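Ribonucleoside-diphosphate reductase (Sulfolobus acidocaldarius DSM 639, PDB 6QRZ) is an R2-like ligand-binding oxidase that carries a manganese–iron cofactor within a ferritin-like helical fold and probably uses it for redox chemistry. Local coordinates at residues Ala97-Pro102 with Val168-Arg173; Ala60-Ser65 with Leu217-Asn222; Asn80-Ile85 with Leu275-Thr280; Gly38-Thr43 with Arg112-Ile117. All coordinates share one frame; numbering follows the deposited sequence.

In the fold
Contacts 1, 2 and 3 are largely buried and contact 4 only partly; the centre of contact 1 lies about 14 Å from that of the chain, against 19 Å for contact 2 and 21 Å for contacts 3 and 4. Helix 76-98 serves contact 1 at its end and contact 3 well before it, on opposite sides of that centre. Contacts 2 and 4 each set a loop against a long helix, 215-245 and 113-139, that supplies metal ligands. A weak hydrogen bond crosses between segments in contact 1 alone. Contacts 2 and 3 are chiefly apolar, whereas contact 4 adds two neighbouring carboxylates. Contacts 1 and 4 both reach the subunit interface.

Contact 1: Ala97-Pro102 with Val168-Arg173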
loop_
_atom_site.group_PDB
_atom_site.type_symbol
_atom_site.label_atom_id
_atom_site.label_comp_id
_atom_site.label_asym_id
_atom_site.label_seq_id
_atom_site.Cartn_x
_atom_site.Cartn_y
_atom_site.Cartn_z
ATOM N N ALA A 97 -6.542 3.703 6.640
ATOM C CA ALA A 97 -5.890 2.669 5.850
ATOM C C ALA A 97 -6.876 1.851 5.028
ATOM O O ALA A 97 -6.469 1.219 4.047
ATOM C CB ALA A 97 -5.082 1.741 6.760
ATOM N N VAL A 98 -8.153 1.847 5.402
ATOM C CA VAL A 98 -9.172 1.131 4.646
ATOM C C VAL A 98 -10.080 2.065 3.853
ATOM O O VAL A 98 -10.782 1.590 2.946
ATOM C CB VAL A 98 -10.014 0.218 5.561
ATOM C CG1 VAL A 98 -9.137 -0.852 6.191
ATOM C CG2 VAL A 98 -10.704 1.035 6.631
ATOM N N ASP A 99 -10.094 3.360 4.156
ATOM C CA ASP A 99 -10.813 4.334 3.346
ATOM C C ASP A 99 -9.973 4.868 2.195
ATOM O O ASP A 99 -10.484 5.642 1.379
ATOM C CB ASP A 99 -11.295 5.498 4.217
ATOM C CG ASP A 99 -12.414 5.094 5.153
ATOM O OD1 ASP A 99 -13.199 4.195 4.786
ATOM O OD2 ASP A 99 -12.509 5.670 6.256
ATOM N N ILE A 100 -8.699 4.475 2.115
ATOM C CA ILE A 100 -7.847 4.892 1.011
ATOM C C ILE A 100 -8.187 4.142 -0.269
ATOM O O ILE A 100 -7.796 4.572 -1.360
ATOM C CB ILE A 100 -6.370 4.685 1.393
ATOM C CG1 ILE A 100 -5.446 5.458 0.451
ATOM C CG2 ILE A 100 -6.030 3.203 1.380
ATOM C CD1 ILE A 100 -5.693 6.948 0.449
ATOM N N THR A 101 -8.919 3.032 -0.163
ATOM C CA THR A 101 -9.183 2.194 -1.332
ATOM C C THR A 101 -9.971 2.913 -2.423
ATOM O O THR A 101 -9.584 2.802 -3.600
ATOM C CB THR A 101 -9.883 0.905 -0.888
ATOM O OG1 THR A 101 -9.056 0.216 0.058
ATOM C CG2 THR A 101 -10.142 -0.001 -2.081
ATOM N N PRO A 102 -11.058 3.643 -2.138
ATOM C CA PRO A 102 -11.734 4.364 -3.228
ATOM C C PRO A 102 -10.869 5.435 -3.863
ATOM O O PRO A 102 -10.972 5.667 -5.074
ATOM C CB PRO A 102 -12.966 4.972 -2.543
ATOM C CG PRO A 102 -13.161 4.175 -1.313
ATOM C CD PRO A 102 -11.792 3.786 -0.867
ATOM N N VAL A 168 -17.724 9.990 2.512
ATOM C CA VAL A 168 -17.075 10.820 1.503
ATOM C C VAL A 168 -16.061 10.016 0.697
ATOM O O VAL A 168 -15.915 10.220 -0.513
ATOM C CB VAL A 168 -16.432 12.053 2.164
ATOM C CG1 VAL A 168 -17.498 12.906 2.830
ATOM C CG2 VAL A 168 -15.386 11.629 3.179
ATOM N N MET A 169 -15.345 9.092 1.342
ATOM C CA MET A 169 -14.361 8.292 0.622
ATOM C C MET A 169 -15.047 7.283 -0.289
ATOM O O MET A 169 -14.804 7.255 -1.500
ATOM C CB MET A 169 -13.426 7.585 1.608
ATOM C CG MET A 169 -12.624 8.521 2.496
ATOM S SD MET A 169 -11.694 9.766 1.587
ATOM C CE MET A 169 -10.520 8.748 0.701
ATOM N N TRP A 170 -15.927 6.455 0.275
ATOM C CA TRP A 170 -16.617 5.443 -0.516
ATOM C C TRP A 170 -17.679 6.027 -1.439
ATOM O O TRP A 170 -18.324 5.263 -2.165
ATOM C CB TRP A 170 -17.232 4.390 0.406
ATOM C CG TRP A 170 -16.194 3.553 1.088
ATOM C CD1 TRP A 170 -15.693 3.729 2.345
ATOM C CD2 TRP A 170 -15.515 2.416 0.541
ATOM N NE1 TRP A 170 -14.748 2.768 2.617
ATOM C CE2 TRP A 170 -14.621 1.951 1.525
ATOM C CE3 TRP A 170 -15.580 1.745 -0.685
ATOM C CZ2 TRP A 170 -13.798 0.844 1.322
ATOM C CZ3 TRP A 170 -14.760 0.647 -0.885
ATOM C CH2 TRP A 170 -13.883 0.207 0.113
ATOM N N LYS A 171 -17.882 7.348 -1.429
ATOM C CA LYS A 171 -18.656 7.981 -2.489
ATOM C C LYS A 171 -17.864 8.058 -3.786
ATOM O O LYS A 171 -18.460 8.186 -4.861
ATOM C CB LYS A 171 -19.099 9.381 -2.059
ATOM C CG LYS A 171 -20.223 9.975 -2.891
ATOM C CD LYS A 171 -20.622 11.345 -2.365
ATOM C CE LYS A 171 -21.745 11.956 -3.190
ATOM N NZ LYS A 171 -22.071 13.339 -2.742
ATOM N N LEU A 172 -16.532 7.978 -3.705
ATOM C CA LEU A 172 -15.714 7.925 -4.910
ATOM C C LEU A 172 -15.903 6.612 -5.657
ATOM O O LEU A 172 -15.719 6.565 -6.879
ATOM C CB LEU A 172 -14.240 8.115 -4.553
ATOM C CG LEU A 172 -13.851 9.406 -3.835
ATOM C CD1 LEU A 172 -12.386 9.369 -3.432
ATOM C CD2 LEU A 172 -14.131 10.599 -4.721
ATOM N N ARG A 173 -16.259 5.540 -4.945
ATOM C CA ARG A 173 -16.456 4.249 -5.598
ATOM C C ARG A 173 -17.640 4.290 -6.554
ATOM O O ARG A 173 -17.572 3.741 -7.660
ATOM C CB ARG A 173 -16.650 3.154 -4.549
ATOM C CG ARG A 173 -16.788 1.754 -5.131
ATOM C CD ARG A 173 -17.015 0.711 -4.042
ATOM N NE ARG A 173 -18.315 0.862 -3.394
ATOM C CZ ARG A 173 -18.754 0.089 -2.407
ATOM N NH1 ARG A 173 -17.995 -0.896 -1.945
ATOM N NH2 ARG A 173 -19.952 0.300 -1.879
#
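Met169 meets Asp99 at two levels: its CG lies 3.7 Å from Asp99 CB, and the chain, bent at chi2 and chi3, brings the methyl CE to 3.2 Å from Asp99 O. Its own carbonyl O faces Pro102 CB. The indole of Trp170 takes Pro102 over one face, where Pro102 CG stands 3.6 Å from the centroid of the six-membered ring, a CH-pi contact. At the ring edge, Trp170 NE1 reaches Asp99 OD1 at 3.0 Å, but the N-H...O angle of 132° makes this bond weak. Carboxylate and indole planes are nearly perpendicular. An alanine in place of Trp170 would probably leave the Pro102 ring without its aromatic cover and Asp99 without this N-H. Leu172 CB then packs on Pro102 CB at 3.9 Å, while Arg173 sets CD at the edge of the indole, in its plane, and sends its guanidinium off from Pro102. Leu103 of helix 100-109 touches both Met169 and Leu172. Asp99 OD1 is also hydrogen-bonded to His29 of the second subunit. The chemistry is therefore mixed: carbon packing joins two helix junctions, and the carboxylate, held chiefly by His29 of the second subunit and only weakly by Trp170, ties that packing to the dimer interface.

Contact 2: Ala60-Ser65 with Leu217-Asn222; sequences AKIDFS and LSKTVN
Ile62 and Phe64 close on Thr220 of helix 215-245, and this is the tight part of the contact. Thr220 OG1 lies 3.5 Å from Ile62 CD1 and equally 3.5 Å from Phe64 CZ, between a methyl and the far end of a ring. Ile62 reaches it with an extended chain (chi2 178°), which also carries CD1 to 3.8 Å from Thr220 CA. Neither neighbour can accept a conventional hydrogen bond from the hydroxyl; its partner is Gly216 O, one turn earlier in the helix. On the side of helix 113-139, Ala132 touches Thr220 and Ser139 touches Phe64.

The solvent side is looser. Lys219 lends only its aliphatic base, CG standing 3.9 Å from Ile62 CG1, and its outer carbons and NZ extend off the loop. Asp63, also exposed, turns its carboxylate back on its own loop: OD1 accepts from Ser65 N at 3.1 Å, forming an Asx turn that shapes the backbone next to Phe64. With no hydrogen bond between the segments, the loop is held here by apolar contact, and the helix answers the threonine hydroxyl internally, the side chain of Thr220 being about 10 Å from the bound manganese.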
loop_
_atom_site.group_PDB
_atom_site.type_symbol
_atom_site.label_atom_id
_atom_site.label_comp_id
_atom_site.label_asym_id
_atom_site.label_seq_id
_atom_site.Cartn_x
_atom_site.Cartn_y
_atom_site.Cartn_z
ATOM N N ALA A 60 9.438 -2.321 14.904
ATOM C CA ALA A 60 10.045 -3.351 15.740
ATOM C C ALA A 60 11.331 -2.859 16.391
ATOM O O ALA A 60 11.644 -3.257 17.520
ATOM C CB ALA A 60 10.314 -4.610 14.916
ATOM N N LYS A 61 12.085 -1.998 15.703
ATOM C CA LYS A 61 13.307 -1.448 16.278
ATOM C C LYS A 61 13.026 -0.494 17.431
ATOM O O LYS A 61 13.916 -0.259 18.255
ATOM C CB LYS A 61 14.121 -0.732 15.199
ATOM C CG LYS A 61 14.691 -1.653 14.132
ATOM C CD LYS A 61 15.780 -2.549 14.701
ATOM C CE LYS A 61 16.947 -1.731 15.229
ATOM N NZ LYS A 61 18.036 -2.592 15.768
ATOM N N ILE A 62 11.817 0.058 17.507
ATOM C CA ILE A 62 11.463 0.960 18.598
ATOM C C ILE A 62 11.282 0.145 19.871
ATOM O O ILE A 62 10.417 -0.736 19.946
ATOM C CB ILE A 62 10.196 1.756 18.261
ATOM C CG1 ILE A 62 10.431 2.631 17.026
ATOM C CG2 ILE A 62 9.772 2.603 19.449
ATOM C CD1 ILE A 62 9.214 3.420 16.595
ATOM N N ASP A 63 12.099 0.435 20.881
ATOM C CA ASP A 63 12.072 -0.302 22.136
ATOM C C ASP A 63 11.058 0.324 23.085
ATOM O O ASP A 63 11.094 1.533 23.336
ATOM C CB ASP A 63 13.462 -0.321 22.777
ATOM C CG ASP A 63 13.570 -1.326 23.910
ATOM O OD1 ASP A 63 12.583 -2.046 24.170
ATOM O OD2 ASP A 63 14.647 -1.396 24.540
ATOM N N PHE A 64 10.153 -0.505 23.608
ATOM C CA PHE A 64 9.130 -0.069 24.550
ATOM C C PHE A 64 9.376 -0.605 25.957
ATOM O O PHE A 64 8.448 -0.649 26.771
ATOM C CB PHE A 64 7.742 -0.496 24.066
ATOM C CG PHE A 64 7.333 0.121 22.758
ATOM C CD1 PHE A 64 6.599 1.294 22.732
ATOM C CD2 PHE A 64 7.668 -0.481 21.557
ATOM C CE1 PHE A 64 6.217 1.864 21.531
ATOM C CE2 PHE A 64 7.288 0.084 20.352
ATOM C CZ PHE A 64 6.560 1.257 20.340
ATOM N N SER A 65 10.610 -1.014 26.261
ATOM C CA SER A 65 10.889 -1.655 27.541
ATOM C C SER A 65 10.885 -0.673 28.706
ATOM O O SER A 65 10.714 -1.099 29.854
ATOM C CB SER A 65 12.232 -2.387 27.483
ATOM O OG SER A 65 13.290 -1.495 27.179
ATOM N N LEU A 217 7.407 5.695 22.791
ATOM C CA LEU A 217 6.320 6.330 22.053
ATOM C C LEU A 217 6.758 7.664 21.463
ATOM O O LEU A 217 6.253 8.069 20.410
ATOM C CB LEU A 217 5.104 6.520 22.960
ATOM C CG LEU A 217 3.833 7.020 22.270
ATOM C CD1 LEU A 217 3.368 6.029 21.214
ATOM C CD2 LEU A 217 2.731 7.285 23.283
ATOM N N SER A 218 7.692 8.358 22.121
ATOM C CA SER A 218 8.236 9.586 21.549
ATOM C C SER A 218 8.969 9.301 20.245
ATOM O O SER A 218 8.835 10.052 19.272
ATOM C CB SER A 218 9.167 10.268 22.551
ATOM O OG SER A 218 8.475 10.611 23.739
ATOM N N LYS A 219 9.754 8.221 20.210
ATOM C CA LYS A 219 10.354 7.785 18.954
ATOM C C LYS A 219 9.279 7.383 17.953
ATOM O O LYS A 219 9.422 7.615 16.748
ATOM C CB LYS A 219 11.316 6.624 19.209
ATOM C CG LYS A 219 12.034 6.108 17.970
ATOM C CD LYS A 219 12.993 7.147 17.411
ATOM C CE LYS A 219 13.757 6.606 16.211
ATOM N NZ LYS A 219 14.688 7.619 15.639
ATOM N N THR A 220 8.188 6.789 18.439
ATOM C CA THR A 220 7.091 6.406 17.557
ATOM C C THR A 220 6.407 7.634 16.966
ATOM O O THR A 220 6.174 7.702 15.753
ATOM C CB THR A 220 6.083 5.543 18.320
ATOM O OG1 THR A 220 6.735 4.369 18.817
ATOM C CG2 THR A 220 4.935 5.135 17.415
ATOM N N VAL A 221 6.092 8.621 17.806
ATOM C CA VAL A 221 5.373 9.804 17.336
ATOM C C VAL A 221 6.240 10.615 16.380
ATOM O O VAL A 221 5.776 11.058 15.322
ATOM C CB VAL A 221 4.900 10.653 18.529
ATOM C CG1 VAL A 221 4.340 11.985 18.049
ATOM C CG2 VAL A 221 3.856 9.896 19.334
ATOM N N ASN A 222 7.512 10.823 16.736
ATOM C CA ASN A 222 8.407 11.585 15.871
ATOM C C ASN A 222 8.568 10.925 14.508
ATOM O O ASN A 222 8.808 11.614 13.509
ATOM C CB ASN A 222 9.770 11.758 16.541
ATOM C CG ASN A 222 9.744 12.783 17.657
ATOM O OD1 ASN A 222 9.038 13.790 17.577
ATOM N ND2 ASN A 222 10.516 12.534 18.708
#

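Contact 3: Asn80-Ile85 with Leu275-Thr280; sequences NYLLNI and LPFGLT
Tyr81 carries the first shell, meeting three residues of the loop 275-280 with successive parts of its side chain. Its base comes first: CB lies 3.6 Å from Pro276 CG, which is also near Tyr81 CG. Further out, Tyr81 CD2 approaches the edge of the Phe277 ring, close to that ring's plane, at 3.9 Å from Phe277 CD2. Toward the phenol end, Leu279 CD1 stands 3.8 Å from Tyr81 CE2, the two side chains crossing at about a right angle. Leu82 adds a second foothold, its CD1 being 4.1 Å from Phe277 CZ. No hydrogen bond joins the segments.

Two features position this shell. In the helix, Tyr81 CG is anti to the backbone N (chi1 178°), and Ile85 CG2, one turn on, lies 3.6 Å above one face of the ring. In the loop, a type I' beta turn runs from Pro276 to Leu279, its Leu279 N to Pro276 O bond measuring 3.0 Å; Phe277 and Gly278 both have positive phi there. An alanine in place of Tyr81 would keep CB against Pro276 but would probably open a gap beside Phe277 CD2 and leave Leu279 CD1 without its aromatic partner.

Farther out, Phe277 also touches Ile207 and Leu211 of helix 192-211. The turn thus sits where helices 76-98 and 192-211 touch through Tyr81 and Thr203, immediately before helix 281-301 begins.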
loop_
_atom_site.group_PDB
_atom_site.type_symbol
_atom_site.label_atom_id
_atom_site.label_comp_id
_atom_site.label_asym_id
_atom_site.label_seq_id
_atom_site.Cartn_x
_atom_site.Cartn_y
_atom_site.Cartn_z
ATOM N N ASN A 80 -5.547 7.803 31.821
ATOM C CA ASN A 80 -6.838 7.752 31.143
ATOM C C ASN A 80 -6.850 8.648 29.910
ATOM O O ASN A 80 -7.385 8.264 28.863
ATOM C CB ASN A 80 -7.951 8.150 32.114
ATOM C CG ASN A 80 -9.337 7.877 31.561
ATOM O OD1 ASN A 80 -9.490 7.224 30.529
ATOM N ND2 ASN A 80 -10.357 8.368 32.256
ATOM N N TYR A 81 -6.263 9.843 30.013
ATOM C CA TYR A 81 -6.227 10.743 28.863
ATOM C C TYR A 81 -5.215 10.275 27.826
ATOM O O TYR A 81 -5.461 10.383 26.620
ATOM C CB TYR A 81 -5.912 12.166 29.318
ATOM C CG TYR A 81 -5.799 13.158 28.182
ATOM C CD1 TYR A 81 -6.934 13.664 27.561
ATOM C CD2 TYR A 81 -4.559 13.594 27.735
ATOM C CE1 TYR A 81 -6.837 14.570 26.523
ATOM C CE2 TYR A 81 -4.451 14.501 26.697
ATOM C CZ TYR A 81 -5.593 14.986 26.095
ATOM O OH TYR A 81 -5.493 15.889 25.062
ATOM N N LEU A 82 -4.066 9.762 28.276
ATOM C CA LEU A 82 -3.077 9.236 27.339
ATOM C C LEU A 82 -3.636 8.047 26.570
ATOM O O LEU A 82 -3.473 7.955 25.349
ATOM C CB LEU A 82 -1.800 8.852 28.088
ATOM C CG LEU A 82 -0.558 8.498 27.263
ATOM C CD1 LEU A 82 0.698 8.955 27.984
ATOM C CD2 LEU A 82 -0.485 7.003 26.979
ATOM N N LEU A 83 -4.306 7.127 27.271
ATOM C CA LEU A 83 -4.957 6.014 26.589
ATOM C C LEU A 83 -6.077 6.501 25.680
ATOM O O LEU A 83 -6.374 5.862 24.665
ATOM C CB LEU A 83 -5.498 5.017 27.615
ATOM C CG LEU A 83 -6.181 3.756 27.085
ATOM C CD1 LEU A 83 -5.217 2.943 26.237
ATOM C CD2 LEU A 83 -6.725 2.923 28.235
ATOM N N ASN A 84 -6.702 7.629 26.021
ATOM C CA ASN A 84 -7.768 8.170 25.186
ATOM C C ASN A 84 -7.223 8.668 23.854
ATOM O O ASN A 84 -7.715 8.280 22.787
ATOM C CB ASN A 84 -8.493 9.294 25.931
ATOM C CG ASN A 84 -9.682 9.835 25.161
ATOM O OD1 ASN A 84 -10.144 9.227 24.197
ATOM N ND2 ASN A 84 -10.190 10.984 25.592
ATOM N N ILE A 85 -6.198 9.523 23.895
ATOM C CA ILE A 85 -5.664 10.096 22.664
ATOM C C ILE A 85 -4.932 9.044 21.839
ATOM O O ILE A 85 -4.861 9.150 20.609
ATOM C CB ILE A 85 -4.763 11.301 22.987
ATOM C CG1 ILE A 85 -3.654 10.898 23.962
ATOM C CG2 ILE A 85 -5.591 12.445 23.559
ATOM C CD1 ILE A 85 -2.869 12.070 24.511
ATOM N N LEU A 275 -7.651 19.703 32.150
ATOM C CA LEU A 275 -6.908 18.714 31.378
ATOM C C LEU A 275 -5.582 18.368 32.052
ATOM O O LEU A 275 -4.925 19.240 32.622
ATOM C CB LEU A 275 -6.664 19.219 29.955
ATOM C CG LEU A 275 -7.906 19.397 29.079
ATOM C CD1 LEU A 275 -7.520 19.911 27.703
ATOM C CD2 LEU A 275 -8.673 18.087 28.969
ATOM N N PRO A 276 -5.189 17.092 31.987
ATOM C CA PRO A 276 -3.946 16.668 32.642
ATOM C C PRO A 276 -2.704 17.070 31.864
ATOM O O PRO A 276 -2.796 17.770 30.850
ATOM C CB PRO A 276 -4.091 15.144 32.710
ATOM C CG PRO A 276 -4.943 14.814 31.535
ATOM C CD PRO A 276 -5.909 15.959 31.381
ATOM N N PHE A 277 -1.538 16.631 32.342
ATOM C CA PHE A 277 -0.251 16.905 31.699
ATOM C C PHE A 277 0.012 18.403 31.555
ATOM O O PHE A 277 0.775 18.826 30.685
ATOM C CB PHE A 277 -0.150 16.218 30.333
ATOM C CG PHE A 277 -0.255 14.721 30.394
ATOM C CD1 PHE A 277 0.835 13.953 30.769
ATOM C CD2 PHE A 277 -1.437 14.079 30.063
ATOM C CE1 PHE A 277 0.747 12.574 30.824
ATOM C CE2 PHE A 277 -1.532 12.695 30.114
ATOM C CZ PHE A 277 -0.437 11.943 30.495
ATOM N N GLY A 278 -0.609 19.214 32.409
ATOM C CA GLY A 278 -0.463 20.655 32.313
ATOM C C GLY A 278 -1.040 21.255 31.051
ATOM O O GLY A 278 -0.550 22.287 30.580
ATOM N N LEU A 279 -2.070 20.633 30.485
ATOM C CA LEU A 279 -2.681 21.107 29.254
ATOM C C LEU A 279 -3.849 22.035 29.558
ATOM O O LEU A 279 -4.643 21.781 30.468
ATOM C CB LEU A 279 -3.161 19.930 28.403
ATOM C CG LEU A 279 -2.077 19.011 27.836
ATOM C CD1 LEU A 279 -2.702 17.824 27.122
ATOM C CD2 LEU A 279 -1.161 19.783 26.900
ATOM N N THR A 280 -3.944 23.114 28.784
ATOM C CA THR A 280 -5.028 24.080 28.906
ATOM C C THR A 280 -6.067 23.823 27.829
ATOM O O THR A 280 -5.704 23.692 26.650
ATOM C CB THR A 280 -4.493 25.505 28.779
ATOM O OG1 THR A 280 -3.501 25.736 29.788
ATOM C CG2 THR A 280 -5.617 26.518 28.942
#

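Contact 4: Gly38-Thr43 with Arg112-Ile117; sequences GYDWNT and RVEDVI
Tyr39 and Ile117 make the main apolar contact. Ile117 CD1 sits over one face of the phenol ring, 3.8 Å from its centroid and 20° off the normal, a CH-pi arrangement displaced toward the rim; the closest ring atom is Tyr39 CZ, at 3.6 Å. An extended chi2 of 175° carries CD1 out from the helix to the ring. Val113 CG1, one turn earlier, adds a looser touch at 4.1 Å from Tyr39 CE1.

The polar group is less favourable. Glu114, bent at chi2, brings OE2 to 3.8 Å from Asp40 OD2, and the two carboxylates lie almost parallel, their planes 3° apart. Gly38 O is another oxygen near Glu114 OE2, at 4.0 Å. No hydrogen bond links the segments.

The loop backbone folds as a type I beta turn from Asp40 to Thr43, just before helix 44-54. Within it Trp41 turns to the second subunit, hydrogen-bonding Asp138 and making a cation-pi contact with Arg135, both of that subunit. The chemistry thus implies attachment by apolar packing of Tyr39 on Ile117 and Val113 and by the carbon chain of Glu114, whereas the neighbouring acids would probably repel when both ionised and might raise the proton affinity of one.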
loop_
_atom_site.group_PDB
_atom_site.type_symbol
_atom_site.label_atom_id
_atom_site.label_comp_id
_atom_site.label_asym_id
_atom_site.label_seq_id
_atom_site.Cartn_x
_atom_site.Cartn_y
_atom_site.Cartn_z
ATOM N N GLY A 38 5.977 6.081 -19.362
ATOM C CA GLY A 38 6.920 6.020 -18.265
ATOM C C GLY A 38 6.447 6.760 -17.025
ATOM O O GLY A 38 5.330 7.271 -16.939
ATOM N N TYR A 39 7.338 6.806 -16.039
ATOM C CA TYR A 39 7.078 7.464 -14.767
ATOM C C TYR A 39 7.660 8.871 -14.775
ATOM O O TYR A 39 8.781 9.089 -15.243
ATOM C CB TYR A 39 7.676 6.667 -13.605
ATOM C CG TYR A 39 6.983 5.354 -13.316
ATOM C CD1 TYR A 39 5.699 5.103 -13.782
ATOM C CD2 TYR A 39 7.613 4.367 -12.568
ATOM C CE1 TYR A 39 5.063 3.904 -13.515
ATOM C CE2 TYR A 39 6.985 3.166 -12.296
ATOM C CZ TYR A 39 5.712 2.939 -12.772
ATOM O OH TYR A 39 5.084 1.746 -12.503
ATOM N N ASP A 40 6.892 9.823 -14.248
ATOM C CA ASP A 40 7.345 11.207 -14.104
ATOM C C ASP A 40 7.987 11.352 -12.730
ATOM O O ASP A 40 7.300 11.574 -11.730
ATOM C CB ASP A 40 6.185 12.179 -14.286
ATOM C CG ASP A 40 5.609 12.145 -15.688
ATOM O OD1 ASP A 40 6.367 11.862 -16.639
ATOM O OD2 ASP A 40 4.395 12.403 -15.837
ATOM N N TRP A 41 9.316 11.233 -12.682
ATOM C CA TRP A 41 10.022 11.251 -11.407
ATOM C C TRP A 41 10.028 12.627 -10.756
ATOM O O TRP A 41 10.213 12.719 -9.538
ATOM C CB TRP A 41 11.458 10.764 -11.595
ATOM C CG TRP A 41 11.551 9.389 -12.181
ATOM C CD1 TRP A 41 11.854 9.067 -13.472
ATOM C CD2 TRP A 41 11.329 8.150 -11.500
ATOM N NE1 TRP A 41 11.839 7.703 -13.634
ATOM C CE2 TRP A 41 11.520 7.118 -12.439
ATOM C CE3 TRP A 41 10.990 7.814 -10.185
ATOM C CZ2 TRP A 41 11.383 5.773 -12.105
ATOM C CZ3 TRP A 41 10.855 6.477 -9.857
ATOM C CH2 TRP A 41 11.050 5.474 -10.813
ATOM N N ASN A 42 9.832 13.695 -11.531
ATOM C CA ASN A 42 9.846 15.038 -10.967
ATOM C C ASN A 42 8.510 15.448 -10.361
ATOM O O ASN A 42 8.428 16.526 -9.761
ATOM C CB ASN A 42 10.259 16.059 -12.033
ATOM C CG ASN A 42 9.330 16.064 -13.234
ATOM O OD1 ASN A 42 8.364 15.303 -13.296
ATOM N ND2 ASN A 42 9.617 16.934 -14.196
ATOM N N THR A 43 7.469 14.632 -10.504
ATOM C CA THR A 43 6.172 14.989 -9.954
ATOM C C THR A 43 6.184 14.884 -8.431
ATOM O O THR A 43 6.978 14.153 -7.831
ATOM C CB THR A 43 5.072 14.098 -10.530
ATOM O OG1 THR A 43 5.498 12.730 -10.505
ATOM C CG2 THR A 43 4.752 14.506 -11.960
ATOM N N ARG A 112 -3.842 8.175 -13.296
ATOM C CA ARG A 112 -2.710 8.799 -12.611
ATOM C C ARG A 112 -1.966 7.725 -11.824
ATOM O O ARG A 112 -2.099 7.589 -10.606
ATOM C CB ARG A 112 -3.188 9.930 -11.712
ATOM C CG ARG A 112 -4.062 10.951 -12.417
ATOM C CD ARG A 112 -4.422 12.092 -11.485
ATOM N NE ARG A 112 -3.232 12.743 -10.949
ATOM C CZ ARG A 112 -2.622 13.773 -11.525
ATOM N NH1 ARG A 112 -3.095 14.275 -12.658
ATOM N NH2 ARG A 112 -1.541 14.300 -10.968
ATOM N N VAL A 113 -1.160 6.946 -12.551
ATOM C CA VAL A 113 -0.412 5.858 -11.926
ATOM C C VAL A 113 0.582 6.397 -10.907
ATOM O O VAL A 113 0.815 5.770 -9.866
ATOM C CB VAL A 113 0.279 5.004 -13.008
ATOM C CG1 VAL A 113 1.146 3.928 -12.374
ATOM C CG2 VAL A 113 -0.763 4.378 -13.918
ATOM N N GLU A 114 1.171 7.566 -11.174
ATOM C CA GLU A 114 2.080 8.171 -10.205
ATOM C C GLU A 114 1.374 8.425 -8.880
ATOM O O GLU A 114 1.940 8.175 -7.807
ATOM C CB GLU A 114 2.661 9.473 -10.759
ATOM C CG GLU A 114 3.400 9.325 -12.079
ATOM C CD GLU A 114 2.471 9.372 -13.278
ATOM O OE1 GLU A 114 1.258 9.603 -13.083
ATOM O OE2 GLU A 114 2.953 9.181 -14.414
ATOM N N ASP A 115 0.136 8.922 -8.931
ATOM C CA ASP A 115 -0.647 9.078 -7.711
ATOM C C ASP A 115 -0.992 7.725 -7.105
ATOM O O ASP A 115 -1.027 7.580 -5.878
ATOM C CB ASP A 115 -1.915 9.879 -7.998
ATOM C CG ASP A 115 -1.638 11.354 -8.205
ATOM O OD1 ASP A 115 -0.660 11.864 -7.619
ATOM O OD2 ASP A 115 -2.398 12.005 -8.948
ATOM N N VAL A 116 -1.250 6.723 -7.949
ATOM C CA VAL A 116 -1.518 5.378 -7.446
ATOM C C VAL A 116 -0.296 4.831 -6.718
ATOM O O VAL A 116 -0.420 4.145 -5.698
ATOM C CB VAL A 116 -1.956 4.449 -8.594
ATOM C CG1 VAL A 116 -2.131 3.023 -8.094
ATOM C CG2 VAL A 116 -3.244 4.950 -9.221
ATOM N N ILE A 117 0.902 5.137 -7.221
ATOM C CA ILE A 117 2.118 4.623 -6.601
ATOM C C ILE A 117 2.299 5.203 -5.204
ATOM O O ILE A 117 2.654 4.484 -4.262
ATOM C CB ILE A 117 3.337 4.906 -7.497
ATOM C CG1 ILE A 117 3.251 4.090 -8.786
ATOM C CG2 ILE A 117 4.628 4.585 -6.762
ATOM C CD1 ILE A 117 4.349 4.402 -9.777
#